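Local coordinates for protein Protease/Reverse transcriptase/ribonuclease H (Eastern chimpanzee simian foamy virus, PDB 7KSF) that carries a viral aspartic protease fused to a reverse transcriptase with ribonuclease H, and probably copies the viral RNA genome into DNA, at residues 22-27 with 79-85; 190-196 with 263-269. The protein carries 1 engineered substitution. All blocks are in the same frame, centred on the assembly; numbering follows the deposited sequence.

Contact 1: 22-27 with 79-85; sequences GATITC and ILLSPTD
Thr-26 reaches the 79-85 segment with both branches of its side chain, and its hydroxyl both gives and takes a hydrogen bond. OG1 donates to Asp-85 OD2 at 2.6 Å, meeting it nearly along the carboxylate C-O axis, and accepts from Ser-82 N at 2.9 Å on an almost straight path (160°). With chi1 at -68°, OG1 sits beside its own backbone N, while CG2, anti to that N, lies near Leu-80 O and reaches the Ile-79 methyl CG2, 4.1 Å away. Threonine suits the place because its hydroxyl bonds while its methyl packs. Ser-82 adds a bond of its own: chi1 near 180° carries its OG to Thr-24 O at 2.9 Å, a small hydroxyl able to hold a bending loop by its carbonyl. One backbone bond, Cys-27 N to Leu-80 O at 3.0 Å, joins the two backbones. Cys-27 CB and Leu-80 CB pack at 3.9 Å. Gly-22 and Ala-23 end the signature of retroviral aspartic proteases, in which this chain has Ala-20, probably the engineered residue, at the place of the aspartate. The segment after it runs antiparallel to 79-85 in the protease sheet, where 79-81 is parallel to 14-19 and 26-29 to 65-74. Pro-83 closes the other end, its CD lying 3.5 Å from Gly-22 O. Farther out, Ile-72 bonds to the Thr-26 backbone and Ala-69 touches the Asp-85 side chain.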
loop_
_atom_site.group_PDB
_atom_site.type_symbol
_atom_site.label_atom_id
_atom_site.label_comp_id
_atom_site.label_asym_id
_atom_site.label_seq_id
_atom_site.Cartn_x
_atom_site.Cartn_y
_atom_site.Cartn_z
ATOM N N GLY A 22 -39.653 -1.589 -9.333
ATOM C CA GLY A 22 -40.411 -1.508 -10.566
ATOM C C GLY A 22 -41.749 -2.213 -10.452
ATOM O O GLY A 22 -41.915 -3.162 -9.684
ATOM N N ALA A 23 -42.714 -1.727 -11.228
ATOM C CA ALA A 23 -44.055 -2.294 -11.216
ATOM C C ALA A 23 -44.151 -3.614 -11.969
ATOM O O ALA A 23 -45.213 -4.244 -11.943
ATOM C CB ALA A 23 -45.054 -1.293 -11.803
ATOM N N THR A 24 -43.080 -4.041 -12.635
ATOM C CA THR A 24 -43.097 -5.308 -13.350
ATOM C C THR A 24 -43.295 -6.469 -12.375
ATOM O O THR A 24 -43.044 -6.360 -11.171
ATOM C CB THR A 24 -41.802 -5.492 -14.141
ATOM O OG1 THR A 24 -40.680 -5.269 -13.280
ATOM C CG2 THR A 24 -41.746 -4.512 -15.307
ATOM N N ILE A 25 -43.756 -7.595 -12.918
ATOM C CA ILE A 25 -44.129 -8.747 -12.105
ATOM C C ILE A 25 -42.888 -9.477 -11.616
ATOM O O ILE A 25 -41.759 -9.134 -11.983
ATOM C CB ILE A 25 -45.058 -9.697 -12.880
ATOM C CG1 ILE A 25 -44.356 -10.231 -14.129
ATOM C CG2 ILE A 25 -46.354 -8.992 -13.243
ATOM C CD1 ILE A 25 -45.121 -11.332 -14.824
ATOM N N THR A 26 -43.098 -10.499 -10.791
ATOM C CA THR A 26 -41.990 -11.190 -10.142
ATOM C C THR A 26 -41.268 -12.100 -11.126
ATOM O O THR A 26 -41.894 -12.881 -11.849
ATOM C CB THR A 26 -42.506 -12.000 -8.951
ATOM O OG1 THR A 26 -42.968 -11.108 -7.929
ATOM C CG2 THR A 26 -41.405 -12.884 -8.384
ATOM N N CYS A 27 -39.943 -11.988 -11.156
ATOM C CA CYS A 27 -39.098 -12.879 -11.936
ATOM C C CYS A 27 -38.665 -14.066 -11.089
ATOM O O CYS A 27 -38.563 -13.975 -9.861
ATOM C CB CYS A 27 -37.867 -12.144 -12.465
ATOM S SG CYS A 27 -38.214 -10.849 -13.669
ATOM N N ILE A 79 -34.407 -14.203 -6.847
ATOM C CA ILE A 79 -35.819 -14.000 -7.144
ATOM C C ILE A 79 -36.087 -12.500 -7.057
ATOM O O ILE A 79 -36.192 -11.938 -5.964
ATOM C CB ILE A 79 -36.726 -14.788 -6.197
ATOM C CG1 ILE A 79 -36.476 -16.289 -6.342
ATOM C CG2 ILE A 79 -38.183 -14.468 -6.472
ATOM C CD1 ILE A 79 -37.320 -17.139 -5.413
ATOM N N LEU A 80 -36.182 -11.849 -8.213
ATOM C CA LEU A 80 -36.582 -10.447 -8.263
ATOM C C LEU A 80 -38.045 -10.350 -7.853
ATOM O O LEU A 80 -38.935 -10.763 -8.603
ATOM C CB LEU A 80 -36.363 -9.879 -9.662
ATOM C CG LEU A 80 -36.572 -8.372 -9.827
ATOM C CD1 LEU A 80 -35.537 -7.597 -9.027
ATOM C CD2 LEU A 80 -36.523 -7.986 -11.295
ATOM N N LEU A 81 -38.295 -9.812 -6.665
ATOM C CA LEU A 81 -39.609 -9.878 -6.040
ATOM C C LEU A 81 -40.381 -8.591 -6.310
ATOM O O LEU A 81 -39.943 -7.505 -5.915
ATOM C CB LEU A 81 -39.471 -10.113 -4.538
ATOM C CG LEU A 81 -40.763 -10.361 -3.764
ATOM C CD1 LEU A 81 -41.572 -11.462 -4.430
ATOM C CD2 LEU A 81 -40.432 -10.727 -2.330
ATOM N N SER A 82 -41.526 -8.720 -6.971
ATOM C CA SER A 82 -42.375 -7.563 -7.207
ATOM C C SER A 82 -42.967 -7.082 -5.884
ATOM O O SER A 82 -43.374 -7.898 -5.052
ATOM C CB SER A 82 -43.490 -7.907 -8.195
ATOM O OG SER A 82 -44.254 -6.763 -8.529
ATOM N N PRO A 83 -43.029 -5.766 -5.660
ATOM C CA PRO A 83 -43.528 -5.268 -4.367
ATOM C C PRO A 83 -44.999 -5.540 -4.146
ATOM O O PRO A 83 -45.444 -5.636 -2.996
ATOM C CB PRO A 83 -43.241 -3.766 -4.447
ATOM C CG PRO A 83 -43.314 -3.463 -5.904
ATOM C CD PRO A 83 -42.739 -4.670 -6.598
ATOM N N THR A 84 -45.770 -5.674 -5.226
ATOM C CA THR A 84 -47.211 -5.860 -5.104
ATOM C C THR A 84 -47.558 -7.236 -4.551
ATOM O O THR A 84 -48.430 -7.365 -3.685
ATOM C CB THR A 84 -47.870 -5.651 -6.463
ATOM O OG1 THR A 84 -47.986 -4.246 -6.725
ATOM C CG2 THR A 84 -49.233 -6.302 -6.496
ATOM N N ASP A 85 -46.891 -8.282 -5.051
ATOM C CA ASP A 85 -47.244 -9.641 -4.653
ATOM C C ASP A 85 -47.073 -9.858 -3.156
ATOM O O ASP A 85 -47.727 -10.730 -2.576
ATOM C CB ASP A 85 -46.399 -10.647 -5.430
ATOM C CG ASP A 85 -46.537 -10.483 -6.930
ATOM O OD1 ASP A 85 -47.669 -10.234 -7.400
ATOM O OD2 ASP A 85 -45.517 -10.603 -7.642
#

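Contact 2: 190-196 with 263-269; sequences QNSTMNT and YWLTAFT
Ser-192 points its side chain into the turn formed by 263-267 and meets Trp-264 twice, at the backbone and at the indole. The two segments belong to the part of the reverse transcriptase that in relatives forms the fingers, where the loop at 190-196 runs along the approach to strand 268-270. Ser-192 OG donates to Trp-264 O; the modelled length of 2.4 Å is doubtful at this resolution. The same oxygen accepts from Met-194 N at 3.1 Å, making an ST turn, a role that a short hydroxyl side chain can fill without leaving its own backbone. Trp-264 has CG between its backbone N and carbonyl carbon (chi1 71°), which folds the indole back so that Ser-192 OG lies in the plane of the ring at its edge, 3.5 Å from CE3. Farther along the indole, Met-194 CB comes obliquely to CZ3 at 4.2 Å. Gln-190, extended, brings OE1 near the plane of the Tyr-263 ring at its edge, 4.1 Å from CD2, with amide and ring turned 62° apart. Val-217 of helix 215-218 touches both Met-194 and Leu-265, and the Phe-268 ring meets Trp-277 with planes at about 45°. Ala-267 offers only a methyl, compact enough to lie against Ser-192 CB and Met-194 O, while its carbonyl O receives a CA-H...O contact from Asn-195 CA at 3.5 Å.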
loop_
_atom_site.group_PDB
_atom_site.type_symbol
_atom_site.label_atom_id
_atom_site.label_comp_id
_atom_site.label_asym_id
_atom_site.label_seq_id
_atom_site.Cartn_x
_atom_site.Cartn_y
_atom_site.Cartn_z
ATOM N N GLN A 190 -24.062 -25.845 1.089
ATOM C CA GLN A 190 -24.233 -26.882 0.080
ATOM C C GLN A 190 -23.038 -27.820 0.125
ATOM O O GLN A 190 -21.889 -27.372 0.055
ATOM C CB GLN A 190 -24.387 -26.264 -1.316
ATOM C CG GLN A 190 -24.486 -27.271 -2.452
ATOM C CD GLN A 190 -24.716 -26.615 -3.802
ATOM O OE1 GLN A 190 -25.251 -25.509 -3.888
ATOM N NE2 GLN A 190 -24.308 -27.297 -4.864
ATOM N N ASN A 191 -23.313 -29.117 0.255
ATOM C CA ASN A 191 -22.270 -30.122 0.151
ATOM C C ASN A 191 -21.737 -30.182 -1.274
ATOM O O ASN A 191 -22.380 -29.733 -2.228
ATOM C CB ASN A 191 -22.798 -31.494 0.565
ATOM C CG ASN A 191 -23.160 -31.559 2.028
ATOM O OD1 ASN A 191 -23.551 -30.560 2.630
ATOM N ND2 ASN A 191 -23.026 -32.742 2.612
ATOM N N SER A 192 -20.551 -30.756 -1.419
ATOM C CA SER A 192 -19.905 -30.792 -2.721
ATOM C C SER A 192 -18.852 -31.887 -2.716
ATOM O O SER A 192 -18.520 -32.455 -1.673
ATOM C CB SER A 192 -19.284 -29.438 -3.068
ATOM O OG SER A 192 -18.275 -29.570 -4.054
ATOM N N THR A 193 -18.339 -32.177 -3.912
ATOM C CA THR A 193 -17.259 -33.145 -4.043
ATOM C C THR A 193 -15.920 -32.535 -3.647
ATOM O O THR A 193 -15.124 -33.179 -2.955
ATOM C CB THR A 193 -17.201 -33.667 -5.481
ATOM O OG1 THR A 193 -18.484 -34.186 -5.854
ATOM C CG2 THR A 193 -16.151 -34.762 -5.613
ATOM N N MET A 194 -15.664 -31.298 -4.062
ATOM C CA MET A 194 -14.397 -30.634 -3.800
ATOM C C MET A 194 -14.430 -29.928 -2.452
ATOM O O MET A 194 -15.470 -29.421 -2.027
ATOM C CB MET A 194 -14.085 -29.625 -4.907
ATOM C CG MET A 194 -12.750 -28.920 -4.745
ATOM S SD MET A 194 -11.406 -30.102 -4.524
ATOM C CE MET A 194 -10.000 -29.009 -4.330
ATOM N N ASN A 195 -13.283 -29.905 -1.779
ATOM C CA ASN A 195 -13.115 -29.149 -0.549
ATOM C C ASN A 195 -11.772 -28.439 -0.588
ATOM O O ASN A 195 -10.785 -28.987 -1.089
ATOM C CB ASN A 195 -13.186 -30.047 0.686
ATOM C CG ASN A 195 -13.340 -29.259 1.965
ATOM O OD1 ASN A 195 -14.455 -29.030 2.429
ATOM N ND2 ASN A 195 -12.222 -28.832 2.543
ATOM N N THR A 196 -11.737 -27.222 -0.049
ATOM C CA THR A 196 -10.565 -26.368 -0.089
ATOM C C THR A 196 -10.091 -26.041 1.321
ATOM O O THR A 196 -10.911 -25.717 2.187
ATOM C CB THR A 196 -10.876 -25.064 -0.848
ATOM O OG1 THR A 196 -10.982 -25.335 -2.251
ATOM C CG2 THR A 196 -9.789 -24.025 -0.622
ATOM N N TYR A 263 -21.375 -23.855 -8.195
ATOM C CA TYR A 263 -21.275 -23.622 -6.758
ATOM C C TYR A 263 -20.457 -24.706 -6.069
ATOM O O TYR A 263 -19.694 -24.419 -5.138
ATOM C CB TYR A 263 -22.670 -23.532 -6.138
ATOM C CG TYR A 263 -23.455 -22.288 -6.503
ATOM C CD1 TYR A 263 -22.855 -21.231 -7.178
ATOM C CD2 TYR A 263 -24.796 -22.167 -6.160
ATOM C CE1 TYR A 263 -23.570 -20.095 -7.508
ATOM C CE2 TYR A 263 -25.518 -21.034 -6.484
ATOM C CZ TYR A 263 -24.901 -20.001 -7.160
ATOM O OH TYR A 263 -25.619 -18.871 -7.484
ATOM N N TRP A 264 -20.590 -25.958 -6.518
ATOM C CA TRP A 264 -19.914 -27.074 -5.864
ATOM C C TRP A 264 -18.395 -26.980 -5.959
ATOM O O TRP A 264 -17.699 -27.539 -5.103
ATOM C CB TRP A 264 -20.386 -28.398 -6.469
ATOM C CG TRP A 264 -19.887 -28.630 -7.865
ATOM C CD1 TRP A 264 -20.516 -28.300 -9.024
ATOM C CD2 TRP A 264 -18.650 -29.243 -8.240
ATOM N NE1 TRP A 264 -19.746 -28.667 -10.105
ATOM C CE2 TRP A 264 -18.594 -29.248 -9.646
ATOM C CE3 TRP A 264 -17.581 -29.786 -7.521
ATOM C CZ2 TRP A 264 -17.515 -29.776 -10.348
ATOM C CZ3 TRP A 264 -16.511 -30.309 -8.216
ATOM C CH2 TRP A 264 -16.486 -30.302 -9.617
ATOM N N LEU A 265 -17.870 -26.299 -6.977
ATOM C CA LEU A 265 -16.426 -26.268 -7.183
ATOM C C LEU A 265 -15.715 -25.496 -6.076
ATOM O O LEU A 265 -14.616 -25.871 -5.656
ATOM C CB LEU A 265 -16.110 -25.653 -8.546
ATOM C CG LEU A 265 -14.636 -25.664 -8.949
ATOM C CD1 LEU A 265 -14.138 -27.095 -9.059
ATOM C CD2 LEU A 265 -14.428 -24.916 -10.253
ATOM N N THR A 266 -16.333 -24.418 -5.590
ATOM C CA THR A 266 -15.710 -23.518 -4.630
ATOM C C THR A 266 -15.982 -23.911 -3.180
ATOM O O THR A 266 -15.905 -23.055 -2.292
ATOM C CB THR A 266 -16.194 -22.088 -4.875
ATOM O OG1 THR A 266 -17.623 -22.052 -4.793
ATOM C CG2 THR A 266 -15.763 -21.599 -6.248
ATOM N N ALA A 267 -16.283 -25.177 -2.920
ATOM C CA ALA A 267 -16.730 -25.572 -1.594
ATOM C C ALA A 267 -15.568 -25.635 -0.607
ATOM O O ALA A 267 -14.422 -25.913 -0.971
ATOM C CB ALA A 267 -17.438 -26.924 -1.648
ATOM N N PHE A 268 -15.891 -25.375 0.658
ATOM C CA PHE A 268 -14.936 -25.384 1.755
ATOM C C PHE A 268 -15.672 -25.768 3.034
ATOM O O PHE A 268 -16.889 -25.596 3.150
ATOM C CB PHE A 268 -14.249 -24.024 1.918
ATOM C CG PHE A 268 -15.199 -22.897 2.202
ATOM C CD1 PHE A 268 -15.839 -22.238 1.166
ATOM C CD2 PHE A 268 -15.449 -22.498 3.502
ATOM C CE1 PHE A 268 -16.717 -21.203 1.425
ATOM C CE2 PHE A 268 -16.325 -21.463 3.768
ATOM C CZ PHE A 268 -16.958 -20.815 2.726
ATOM N N THR A 269 -14.919 -26.284 4.001
ATOM C CA THR A 269 -15.472 -26.781 5.254
ATOM C C THR A 269 -15.124 -25.815 6.382
ATOM O O THR A 269 -13.946 -25.527 6.616
ATOM C CB THR A 269 -14.950 -28.182 5.572
ATOM O OG1 THR A 269 -15.355 -29.094 4.544
ATOM C CG2 THR A 269 -15.495 -28.660 6.908
#

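How the contacts relate
The chain meets contact 1 first, within the protease, where 79-85 returns to 22-27 and closes a loop of 51 residues that contains strands but no helix. It then passes through helices 102-112, 117-129 and 171-184 before contact 2 opens. There 263-269 comes back to 190-196, closing 66 residues of mixed helix and strand in the reverse transcriptase. The two loops stand in series, neither nested nor crossed. The centres of contacts 1 and 2 lie about 32 Å apart. The nearest atoms of contacts 1 and 2 are about 10 Å apart. Still, Tyr-263 of contact 2 touches Glu-77, just ahead of 79-85, so the two enzymatic parts of the chain adjoin here.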